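Local coordinates for protein putative sugar ABC transporter (Yersinia enterocolitica subsp. enterocolitica 8081, PDB 5ULB) that binds 5-Se-methyl-5-seleno-D-ribofuranose and, as a periplasmic sugar-binding protein, probably captures methylthioribose for uptake by an ABC transporter, at residues E281-Y286 against D321-P326; G116-Q121 against L270-K275; E91-I96 against V103-T108; N69-I72 against G78-L81. All coordinates share one frame; numbering follows the deposited sequence.

Interaction 1 (E281-Y286 against D321-P326); sequences ETPASY and DDFNSP
Tyr286 lays one ring face over the CE2 corner of Phe323 in a T-shaped (edge-to-face) stack, which fastens a C-terminal loop to the start of strand 285-294 in this periplasmic binding protein fold. The ring centroids lie 4.9 Å apart with their planes at 74°, and CE2 of Phe323 comes to 3.5 Å from CD1 of Tyr286, nearer the rim of the tyrosine than its middle. A type II turn from Asp321 to Asn324 presents both loop partners, Asp322 and Phe323, to the same tyrosine. Pro283 and Phe323 point at each other from opposite directions, and CD of Pro283 sits 3.6 Å from CE1 of Phe323; the outer end of the phenyl ring meets proline at CE1 and CZ and tyrosine at CE2 and CZ. Leu272 of helix 262-278 also packs on Phe323, and Arg271 NH1 bonds the carbonyl of Asp322, tying the loop to that helix. With CG anti to the backbone N (chi1 178°), Tyr286 stretches across to engage a carboxylate standing at 87° to its ring. Tyr286 OH donates a short hydrogen bond of 2.5 Å to Asp322 OD2, arriving at the anti lone pair, the one directed away from OD1.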
loop_
_atom_site.group_PDB
_atom_site.type_symbol
_atom_site.label_atom_id
_atom_site.label_comp_id
_atom_site.label_asym_id
_atom_site.label_seq_id
_atom_site.Cartn_x
_atom_site.Cartn_y
_atom_site.Cartn_z
ATOM N N GLU A 281 1.033 17.956 18.117
ATOM C CA GLU A 281 0.066 18.150 17.048
ATOM C C GLU A 281 0.315 17.232 15.886
ATOM O O GLU A 281 1.488 17.070 15.489
ATOM C CB GLU A 281 0.106 19.611 16.596
ATOM C CG GLU A 281 -0.825 19.953 15.448
ATOM C CD GLU A 281 -0.703 21.405 14.970
ATOM O OE1 GLU A 281 0.235 22.125 15.451
ATOM O OE2 GLU A 281 -1.574 21.783 14.186
ATOM N N THR A 282 -0.737 16.673 15.333
ATOM C CA THR A 282 -0.719 15.876 14.108
ATOM C C THR A 282 -1.889 16.278 13.225
ATOM O O THR A 282 -2.886 16.743 13.694
ATOM C CB THR A 282 -0.844 14.357 14.454
ATOM O OG1 THR A 282 -1.984 14.111 15.263
ATOM C CG2 THR A 282 0.464 13.831 15.068
ATOM N N PRO A 283 -1.713 16.205 11.904
ATOM C CA PRO A 283 -2.697 16.728 10.990
ATOM C C PRO A 283 -3.885 15.815 10.861
ATOM O O PRO A 283 -3.819 14.605 11.167
ATOM C CB PRO A 283 -1.948 16.780 9.675
ATOM C CG PRO A 283 -0.924 15.721 9.768
ATOM C CD PRO A 283 -0.529 15.695 11.224
ATOM N N ALA A 284 -4.985 16.303 10.347
ATOM C CA ALA A 284 -6.167 15.523 10.073
ATOM C C ALA A 284 -5.952 14.488 8.951
ATOM O O ALA A 284 -6.508 13.378 9.005
ATOM C CB ALA A 284 -7.320 16.457 9.678
ATOM N N SER A 285 -5.087 14.851 8.004
ATOM C CA SER A 285 -4.891 14.046 6.815
ATOM C C SER A 285 -3.420 14.124 6.406
ATOM O O SER A 285 -2.766 15.154 6.570
ATOM C CB SER A 285 -5.844 14.486 5.646
ATOM O OG SER A 285 -5.748 13.674 4.482
ATOM N N TYR A 286 -2.980 13.085 5.719
ATOM C CA TYR A 286 -1.663 13.092 5.143
ATOM C C TYR A 286 -1.640 12.157 3.906
ATOM O O TYR A 286 -2.183 11.043 3.924
ATOM C CB TYR A 286 -0.583 12.574 6.154
ATOM C CG TYR A 286 0.812 12.502 5.666
ATOM C CD1 TYR A 286 1.580 13.663 5.490
ATOM C CD2 TYR A 286 1.401 11.307 5.187
ATOM C CE1 TYR A 286 2.847 13.638 5.022
ATOM C CE2 TYR A 286 2.641 11.336 4.699
ATOM C CZ TYR A 286 3.392 12.468 4.654
ATOM O OH TYR A 286 4.656 12.406 4.165
ATOM N N ASP A 321 11.250 12.916 5.940
ATOM C CA ASP A 321 11.451 13.494 7.258
ATOM C C ASP A 321 10.140 13.835 7.904
ATOM O O ASP A 321 10.152 14.338 9.076
ATOM C CB ASP A 321 12.412 14.721 7.241
ATOM C CG ASP A 321 13.180 14.902 8.614
ATOM O OD1 ASP A 321 13.348 16.055 9.092
ATOM O OD2 ASP A 321 13.655 13.914 9.233
ATOM N N ASP A 322 9.007 13.635 7.235
ATOM C CA ASP A 322 7.730 14.018 7.794
ATOM C C ASP A 322 7.436 13.265 9.097
ATOM O O ASP A 322 7.590 12.026 9.220
ATOM C CB ASP A 322 6.596 13.829 6.800
ATOM C CG ASP A 322 6.665 14.774 5.591
ATOM O OD1 ASP A 322 7.382 15.784 5.698
ATOM O OD2 ASP A 322 6.058 14.450 4.579
ATOM N N PHE A 323 7.090 14.039 10.112
ATOM C CA PHE A 323 6.784 13.521 11.420
ATOM C C PHE A 323 7.926 12.886 12.219
ATOM O O PHE A 323 7.678 12.214 13.210
ATOM C CB PHE A 323 5.511 12.598 11.428
ATOM C CG PHE A 323 4.431 13.098 10.518
ATOM C CD1 PHE A 323 3.796 14.270 10.871
ATOM C CD2 PHE A 323 4.063 12.475 9.361
ATOM C CE1 PHE A 323 2.817 14.838 10.071
ATOM C CE2 PHE A 323 3.079 13.006 8.546
ATOM C CZ PHE A 323 2.468 14.222 8.877
ATOM N N ASN A 324 9.147 13.219 11.808
ATOM C CA ASN A 324 10.340 12.714 12.477
ATOM C C ASN A 324 10.740 13.635 13.619
ATOM O O ASN A 324 11.597 14.463 13.481
ATOM C CB ASN A 324 11.480 12.541 11.487
ATOM C CG ASN A 324 12.293 11.384 11.770
ATOM O OD1 ASN A 324 13.488 11.476 11.686
ATOM N ND2 ASN A 324 11.679 10.295 12.127
ATOM N N SER A 325 10.125 13.510 14.790
ATOM C CA SER A 325 10.437 14.338 15.890
ATOM C C SER A 325 11.882 14.118 16.380
ATOM O O SER A 325 12.420 12.991 16.304
ATOM C CB SER A 325 9.471 13.982 17.033
ATOM O OG SER A 325 8.152 14.321 16.721
ATOM N N PRO A 326 12.502 15.190 16.902
ATOM C CA PRO A 326 13.879 15.036 17.314
ATOM C C PRO A 326 14.117 14.058 18.442
ATOM O O PRO A 326 15.167 13.437 18.549
ATOM C CB PRO A 326 14.289 16.413 17.766
ATOM C CG PRO A 326 13.143 17.305 17.527
ATOM C CD PRO A 326 12.062 16.594 16.930
#

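Interaction 2 (G116-Q121 against L270-K275); sequences GLTVTQ and LRLVAK
Leu272 points one methyl, CD1, from helix 262-278 into the angle between two threonines of strand 118-122, where that helix packs on one face of the parallel strands in a periplasmic binding protein fold. Thr120 meets it tip to tip, CG2 to CD1 of Leu272 at 3.7 Å, whereas Thr118 crosses the leucine at about a right angle and touches the same methyl with its own CG2 at 3.9 Å. The two threonines are alternate residues of the strand and face the helix together, with Val119 between them on the far side of the sheet. Their hydroxyls are engaged by the next shell. Thr118 OG1 is bonded to the carbonyl of Pro283 and to Lys276 NZ; Thr120 OG1 is bonded to that of Val105 and to Asn269 ND2. In Thr118 the methyl lies anti to the backbone N (OG1 at chi1 -54°), which brings CG2 to CD1 of Leu272, while OG1 lies beside the other leucine methyl, CD2, at 4.1 Å. Ser104 of the adjoining strand also packs on Leu272. Each threonine is thus used by halves: the methyl packs between helix and sheet, and the hydroxyl, although buried, is satisfied by hydrogen bonds outside the contact.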
loop_
_atom_site.group_PDB
_atom_site.type_symbol
_atom_site.label_atom_id
_atom_site.label_comp_id
_atom_site.label_asym_id
_atom_site.label_seq_id
_atom_site.Cartn_x
_atom_site.Cartn_y
_atom_site.Cartn_z
ATOM N N GLY A 116 -8.637 14.038 16.619
ATOM C CA GLY A 116 -7.590 13.166 17.033
ATOM C C GLY A 116 -7.108 12.137 16.093
ATOM O O GLY A 116 -5.979 11.609 16.271
ATOM N N LEU A 117 -7.884 11.898 15.030
ATOM C CA LEU A 117 -7.514 10.922 13.992
ATOM C C LEU A 117 -6.626 11.610 12.944
ATOM O O LEU A 117 -6.909 12.733 12.559
ATOM C CB LEU A 117 -8.812 10.413 13.347
ATOM C CG LEU A 117 -8.570 9.404 12.236
ATOM C CD1 LEU A 117 -7.888 8.132 12.711
ATOM C CD2 LEU A 117 -9.888 9.098 11.580
ATOM N N THR A 118 -5.608 10.880 12.489
ATOM C CA THR A 118 -5.062 11.180 11.196
ATOM C C THR A 118 -5.472 10.118 10.202
ATOM O O THR A 118 -5.257 8.920 10.462
ATOM C CB THR A 118 -3.505 11.305 11.209
ATOM O OG1 THR A 118 -3.090 12.232 12.187
ATOM C CG2 THR A 118 -2.936 11.650 9.849
ATOM N N VAL A 119 -5.956 10.523 8.998
ATOM C CA VAL A 119 -6.222 9.639 7.921
ATOM C C VAL A 119 -5.118 9.751 6.898
ATOM O O VAL A 119 -4.743 10.866 6.496
ATOM C CB VAL A 119 -7.600 9.847 7.289
ATOM C CG1 VAL A 119 -8.728 9.683 8.315
ATOM C CG2 VAL A 119 -7.707 11.174 6.597
ATOM N N THR A 120 -4.549 8.631 6.483
ATOM C CA THR A 120 -3.496 8.624 5.542
ATOM C C THR A 120 -3.843 7.806 4.322
ATOM O O THR A 120 -4.643 6.867 4.394
ATOM C CB THR A 120 -2.150 8.171 6.131
ATOM O OG1 THR A 120 -2.083 6.757 6.330
ATOM C CG2 THR A 120 -1.766 8.861 7.472
ATOM N N GLN A 121 -3.265 8.182 3.166
ATOM C CA GLN A 121 -3.534 7.516 1.911
ATOM C C GLN A 121 -2.449 7.861 0.929
ATOM O O GLN A 121 -1.705 8.809 1.140
ATOM C CB GLN A 121 -4.897 7.870 1.356
ATOM C CG GLN A 121 -5.182 9.369 1.291
ATOM C CD GLN A 121 -5.589 10.066 2.627
ATOM O OE1 GLN A 121 -6.195 9.430 3.477
ATOM N NE2 GLN A 121 -5.104 11.272 2.865
ATOM N N LEU A 270 3.245 4.814 12.241
ATOM C CA LEU A 270 3.790 4.670 13.600
ATOM C C LEU A 270 4.218 6.014 14.138
ATOM O O LEU A 270 3.969 6.318 15.287
ATOM C CB LEU A 270 4.890 3.566 13.591
ATOM C CG LEU A 270 5.336 3.052 14.931
ATOM C CD1 LEU A 270 6.264 3.993 15.668
ATOM C CD2 LEU A 270 4.255 2.516 15.781
ATOM N N ARG A 271 4.989 6.780 13.339
ATOM C CA ARG A 271 5.441 8.109 13.780
ATOM C C ARG A 271 4.251 8.959 14.241
ATOM O O ARG A 271 4.307 9.683 15.247
ATOM C CB ARG A 271 6.182 8.850 12.653
ATOM C CG ARG A 271 7.448 8.216 12.228
ATOM C CD ARG A 271 8.069 9.058 11.101
ATOM N NE ARG A 271 9.168 8.356 10.462
ATOM C CZ ARG A 271 9.794 8.776 9.365
ATOM N NH1 ARG A 271 9.438 9.886 8.788
ATOM N NH2 ARG A 271 10.780 8.097 8.866
ATOM N N LEU A 272 3.157 8.941 13.468
ATOM C CA LEU A 272 1.957 9.683 13.816
ATOM C C LEU A 272 1.359 9.276 15.162
ATOM O O LEU A 272 1.029 10.102 15.956
ATOM C CB LEU A 272 0.915 9.614 12.677
ATOM C CG LEU A 272 1.287 10.427 11.421
ATOM C CD1 LEU A 272 0.512 9.905 10.220
ATOM C CD2 LEU A 272 0.941 11.878 11.699
ATOM N N VAL A 273 1.261 7.942 15.359
ATOM C CA VAL A 273 0.783 7.478 16.674
ATOM C C VAL A 273 1.701 7.833 17.793
ATOM O O VAL A 273 1.254 8.226 18.869
ATOM C CB VAL A 273 0.490 5.981 16.582
ATOM C CG1 VAL A 273 0.193 5.396 17.939
ATOM C CG2 VAL A 273 -0.664 5.725 15.696
ATOM N N ALA A 274 3.031 7.752 17.588
ATOM C CA ALA A 274 3.952 8.187 18.576
ATOM C C ALA A 274 3.764 9.652 19.000
ATOM O O ALA A 274 3.773 9.977 20.175
ATOM C CB ALA A 274 5.360 7.952 18.108
ATOM N N LYS A 275 3.619 10.521 18.000
ATOM C CA LYS A 275 3.372 11.950 18.299
ATOM C C LYS A 275 2.057 12.100 19.053
ATOM O O LYS A 275 2.007 12.973 19.950
ATOM C CB LYS A 275 3.377 12.723 16.989
ATOM C CG LYS A 275 4.730 12.891 16.368
ATOM C CD LYS A 275 4.717 13.678 15.058
ATOM C CE LYS A 275 4.269 15.114 15.194
ATOM N NZ LYS A 275 5.246 15.924 15.782
#

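Interaction 3 (E91-I96 against V103-T108); sequences ELVKRI and VSVFDT
Helix 89-98 and strand 102-106 are the last two elements of a beta-alpha-beta unit that begins with strand 78-82, and the side chains joining them form part of the buried layer between sheet and helix. The short segments run nearly antiparallel, at 158°, with their axes 9.9 Å apart, as expected of a helix returning the chain to a parallel sheet. Ile96 makes the closest approach: its CG2 lies 3.8 Å from CB of Val103, the two side chains crossing at about a right angle, and its CD1 reaches CG2 of Val103 at 4.2 Å. One helical turn earlier, Val93 straddles two strand residues. Its CG2 meets CG1 of Val105 tip to tip at 4.2 Å, while its other methyl, CG1, stands at a looser 4.4 Å from CG1 of Val103. Val103 and Val105 face the helix; Ser104, between them, turns to the other side of the sheet, where it meets helix 262-278. Beyond the strand, Thr108 OG1 donates to the carbonyl of Phe106 at 2.9 Å, from above the carbonyl plane and 58° out of it, and it is also bonded to Gly84 N. This bond spans Asp107, a residue of the pocket for both sugar anomers, and Asp107 is further paired with Arg158. The contact itself is purely apolar, methyls of beta-branched side chains against one another; the carboxylate of Asp107, which faces the sugar, lies in the turn at the strand's C-terminal end.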
loop_
_atom_site.group_PDB
_atom_site.type_symbol
_atom_site.label_atom_id
_atom_site.label_comp_id
_atom_site.label_asym_id
_atom_site.label_seq_id
_atom_site.Cartn_x
_atom_site.Cartn_y
_atom_site.Cartn_z
ATOM N N GLU A 91 -17.465 4.125 12.976
ATOM C CA GLU A 91 -17.902 3.956 14.347
ATOM C C GLU A 91 -16.785 3.249 15.104
ATOM O O GLU A 91 -16.583 3.507 16.278
ATOM C CB GLU A 91 -19.219 3.162 14.410
ATOM C CG GLU A 91 -20.380 4.108 14.129
ATOM C CD GLU A 91 -20.608 5.050 15.322
ATOM O OE1 GLU A 91 -20.746 6.268 15.131
ATOM O OE2 GLU A 91 -20.589 4.549 16.463
ATOM N N LEU A 92 -16.030 2.352 14.453
ATOM C CA LEU A 92 -14.936 1.640 15.142
ATOM C C LEU A 92 -13.883 2.630 15.626
ATOM O O LEU A 92 -13.430 2.638 16.753
ATOM C CB LEU A 92 -14.237 0.607 14.254
ATOM C CG LEU A 92 -14.452 -0.868 14.264
ATOM C CD1 LEU A 92 -13.439 -1.512 13.345
ATOM C CD2 LEU A 92 -14.244 -1.346 15.656
ATOM N N VAL A 93 -13.504 3.571 14.726
ATOM C CA VAL A 93 -12.525 4.602 15.062
ATOM C C VAL A 93 -13.023 5.546 16.092
ATOM O O VAL A 93 -12.294 5.938 17.004
ATOM C CB VAL A 93 -11.983 5.266 13.800
ATOM C CG1 VAL A 93 -11.047 6.424 14.178
ATOM C CG2 VAL A 93 -11.243 4.294 12.926
ATOM N N LYS A 94 -14.294 5.914 16.001
ATOM C CA LYS A 94 -14.851 6.744 17.050
ATOM C C LYS A 94 -14.762 6.057 18.467
ATOM O O LYS A 94 -14.538 6.707 19.498
ATOM C CB LYS A 94 -16.305 7.166 16.834
ATOM C CG LYS A 94 -16.435 8.157 15.658
ATOM C CD LYS A 94 -17.909 8.445 15.382
ATOM C CE LYS A 94 -17.983 9.423 14.235
ATOM N NZ LYS A 94 -19.380 9.725 13.970
ATOM N N ARG A 95 -14.920 4.721 18.490
ATOM C CA ARG A 95 -14.854 3.993 19.749
ATOM C C ARG A 95 -13.345 3.974 20.257
ATOM O O ARG A 95 -13.067 4.063 21.447
ATOM C CB ARG A 95 -15.408 2.571 19.580
ATOM C CG ARG A 95 -15.721 1.877 20.909
ATOM C CD ARG A 95 -16.822 0.782 20.783
ATOM N NE ARG A 95 -16.174 -0.457 20.536
ATOM C CZ ARG A 95 -15.518 -1.181 21.446
ATOM N NH1 ARG A 95 -14.917 -2.299 21.042
ATOM N NH2 ARG A 95 -15.404 -0.810 22.743
ATOM N N ILE A 96 -12.407 3.880 19.328
ATOM C CA ILE A 96 -11.005 3.896 19.684
ATOM C C ILE A 96 -10.736 5.223 20.357
ATOM O O ILE A 96 -10.137 5.290 21.427
ATOM C CB ILE A 96 -10.113 3.740 18.439
ATOM C CG1 ILE A 96 -10.264 2.324 17.833
ATOM C CG2 ILE A 96 -8.633 3.946 18.780
ATOM C CD1 ILE A 96 -9.565 2.130 16.481
ATOM N N VAL A 103 -4.668 7.018 17.451
ATOM C CA VAL A 103 -5.006 6.257 16.281
ATOM C C VAL A 103 -4.605 6.990 14.998
ATOM O O VAL A 103 -4.880 8.210 14.871
ATOM C CB VAL A 103 -6.480 5.817 16.267
ATOM C CG1 VAL A 103 -7.426 7.000 16.526
ATOM C CG2 VAL A 103 -6.862 5.007 15.049
ATOM N N SER A 104 -4.030 6.234 14.067
ATOM C CA SER A 104 -3.838 6.681 12.712
ATOM C C SER A 104 -4.370 5.550 11.807
ATOM O O SER A 104 -4.239 4.363 12.153
ATOM C CB SER A 104 -2.367 6.967 12.412
ATOM O OG SER A 104 -2.138 7.491 11.146
ATOM N N VAL A 105 -4.917 5.899 10.619
ATOM C CA VAL A 105 -5.413 4.955 9.736
ATOM C C VAL A 105 -4.842 5.175 8.343
ATOM O O VAL A 105 -4.442 6.272 7.979
ATOM C CB VAL A 105 -6.934 4.841 9.697
ATOM C CG1 VAL A 105 -7.493 4.550 11.126
ATOM C CG2 VAL A 105 -7.593 6.069 9.102
ATOM N N PHE A 106 -4.767 4.067 7.587
ATOM C CA PHE A 106 -4.258 4.062 6.213
ATOM C C PHE A 106 -5.278 3.387 5.311
ATOM O O PHE A 106 -5.763 2.294 5.642
ATOM C CB PHE A 106 -2.935 3.359 6.124
ATOM C CG PHE A 106 -2.405 3.242 4.715
ATOM C CD1 PHE A 106 -2.056 4.382 3.959
ATOM C CD2 PHE A 106 -2.323 2.047 4.120
ATOM C CE1 PHE A 106 -1.676 4.227 2.654
ATOM C CE2 PHE A 106 -1.915 1.932 2.802
ATOM C CZ PHE A 106 -1.651 3.013 2.016
ATOM N N ASP A 107 -5.655 3.998 4.200
ATOM C CA ASP A 107 -6.583 3.414 3.237
ATOM C C ASP A 107 -7.850 2.902 3.889
ATOM O O ASP A 107 -8.364 1.848 3.451
ATOM C CB ASP A 107 -5.872 2.266 2.470
ATOM C CG ASP A 107 -5.097 2.750 1.280
ATOM O OD1 ASP A 107 -5.141 3.955 0.917
ATOM O OD2 ASP A 107 -4.439 1.819 0.648
ATOM N N THR A 108 -8.367 3.689 4.797
ATOM C CA THR A 108 -9.528 3.303 5.584
ATOM C C THR A 108 -10.674 4.256 5.335
ATOM O O THR A 108 -10.471 5.455 5.190
ATOM C CB THR A 108 -9.127 3.199 7.091
ATOM O OG1 THR A 108 -8.197 2.117 7.215
ATOM C CG2 THR A 108 -10.286 2.964 8.028
#

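Interaction 4 (N69-I72 against G78-L81); sequences NQAI and GIIL
Strand 78-82 starts at Gly78 and at once brings Ile79 against Ala71 and Ile72 of helix 61-73, the helix that precedes it in the Rossmann-like alternation of helices and parallel strands. Gly78 itself is held by backbone hydrogen bonds to Lys21 and Ala23 of the adjoining strand. Ile79 makes the closest contacts of this segment with one methyl, CD1. Its CG1 lies anti to the carbonyl carbon and its chain is extended (chi2 173°), which carries CD1 out to the helix, where it settles 3.9 Å from CB of Ala71. The small alanine is consistent with the close approach of helix and strand, whose CA atoms at Ala71 and Ile79 are 7.7 Å apart. On the other edge of the strand, the backbone of Ile79 is bonded to Ala102 and Ser104. Ile80 turns to the opposite side of the sheet and packs on Asn269 and Val273 of helix 262-278. Leu81 comes back to the first side but leans on Val93 and on Ile25, so it extends the same apolar layer without meeting segment 69-72. Ile72 closes the contact from the helix. It also packs on Ile96 of helix 89-98, so it joins the two neighbouring helices as well as the strand. Its chain crosses that of Ile79 at about a right angle, and its CG1 stands 4.1 Å from the same CD1 of Ile79 that touches the alanine.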
loop_
_atom_site.group_PDB
_atom_site.type_symbol
_atom_site.label_atom_id
_atom_site.label_comp_id
_atom_site.label_asym_id
_atom_site.label_seq_id
_atom_site.Cartn_x
_atom_site.Cartn_y
_atom_site.Cartn_z
ATOM N N ASN A 69 -11.807 -4.658 17.898
ATOM C CA ASN A 69 -12.506 -4.644 19.106
ATOM C C ASN A 69 -11.703 -5.273 20.305
ATOM O O ASN A 69 -11.662 -4.736 21.421
ATOM C CB ASN A 69 -13.845 -5.364 18.971
ATOM C CG ASN A 69 -14.893 -4.490 18.253
ATOM O OD1 ASN A 69 -14.950 -3.260 18.484
ATOM N ND2 ASN A 69 -15.776 -5.098 17.529
ATOM N N GLN A 70 -10.994 -6.329 19.998
ATOM C CA GLN A 70 -10.143 -6.934 21.002
ATOM C C GLN A 70 -8.984 -6.015 21.394
ATOM O O GLN A 70 -8.668 -5.857 22.563
ATOM C CB GLN A 70 -9.596 -8.234 20.540
ATOM C CG GLN A 70 -10.667 -9.313 20.384
ATOM C CD GLN A 70 -10.288 -10.526 19.605
ATOM O OE1 GLN A 70 -9.154 -10.855 19.458
ATOM N NE2 GLN A 70 -11.329 -11.267 19.148
ATOM N N ALA A 71 -8.402 -5.313 20.377
ATOM C CA ALA A 71 -7.297 -4.353 20.732
ATOM C C ALA A 71 -7.843 -3.227 21.625
ATOM O O ALA A 71 -7.160 -2.780 22.528
ATOM C CB ALA A 71 -6.726 -3.783 19.452
ATOM N N ILE A 72 -9.028 -2.715 21.358
ATOM C CA ILE A 72 -9.642 -1.686 22.228
ATOM C C ILE A 72 -9.800 -2.244 23.653
ATOM O O ILE A 72 -9.439 -1.614 24.627
ATOM C CB ILE A 72 -11.005 -1.214 21.688
ATOM C CG1 ILE A 72 -10.853 -0.495 20.352
ATOM C CG2 ILE A 72 -11.707 -0.342 22.644
ATOM C CD1 ILE A 72 -12.154 -0.280 19.566
ATOM N N GLY A 78 -1.898 2.654 21.386
ATOM C CA GLY A 78 -2.240 3.153 20.082
ATOM C C GLY A 78 -2.647 2.077 19.168
ATOM O O GLY A 78 -2.297 0.862 19.401
ATOM N N ILE A 79 -3.401 2.408 18.122
ATOM C CA ILE A 79 -3.893 1.499 17.110
ATOM C C ILE A 79 -3.641 2.093 15.742
ATOM O O ILE A 79 -3.860 3.302 15.552
ATOM C CB ILE A 79 -5.369 1.165 17.327
ATOM C CG1 ILE A 79 -5.591 0.309 18.582
ATOM C CG2 ILE A 79 -5.975 0.460 16.095
ATOM C CD1 ILE A 79 -6.993 0.040 19.010
ATOM N N ILE A 80 -3.202 1.276 14.833
ATOM C CA ILE A 80 -3.129 1.606 13.399
ATOM C C ILE A 80 -4.045 0.690 12.670
ATOM O O ILE A 80 -3.930 -0.533 12.809
ATOM C CB ILE A 80 -1.676 1.514 12.865
ATOM C CG1 ILE A 80 -0.779 2.560 13.563
ATOM C CG2 ILE A 80 -1.608 1.723 11.344
ATOM C CD1 ILE A 80 0.700 2.266 13.367
ATOM N N LEU A 81 -4.965 1.233 11.806
ATOM C CA LEU A 81 -5.765 0.441 10.912
ATOM C C LEU A 81 -5.322 0.604 9.497
ATOM O O LEU A 81 -4.904 1.693 9.100
ATOM C CB LEU A 81 -7.231 0.808 11.004
ATOM C CG LEU A 81 -7.924 0.821 12.385
ATOM C CD1 LEU A 81 -9.383 1.076 12.263
ATOM C CD2 LEU A 81 -7.597 -0.504 13.095
#

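In the fold
From the N terminus the four contacts close one after another; none nests in or crosses another. Interaction 4 closes a short helix-to-strand loop, and interaction 3 repeats that step one strand further along; Arg95 NH1 bonds Asn69 OD1 between their helices. Strand 102-106 then pairs with strand 118-122, linking interaction 3 to interaction 2. Interaction 2 closes the longest loop, 148 residues, within which the chain builds most of the second lobe before helix 262-278 returns to the first. Interaction 1 follows directly, bringing the C-terminal loop onto strand 285-294, the neighbour of strand 118-122. Together they tie the helices on both faces of the first lobe's sheet, and the C-terminal loop, to that sheet.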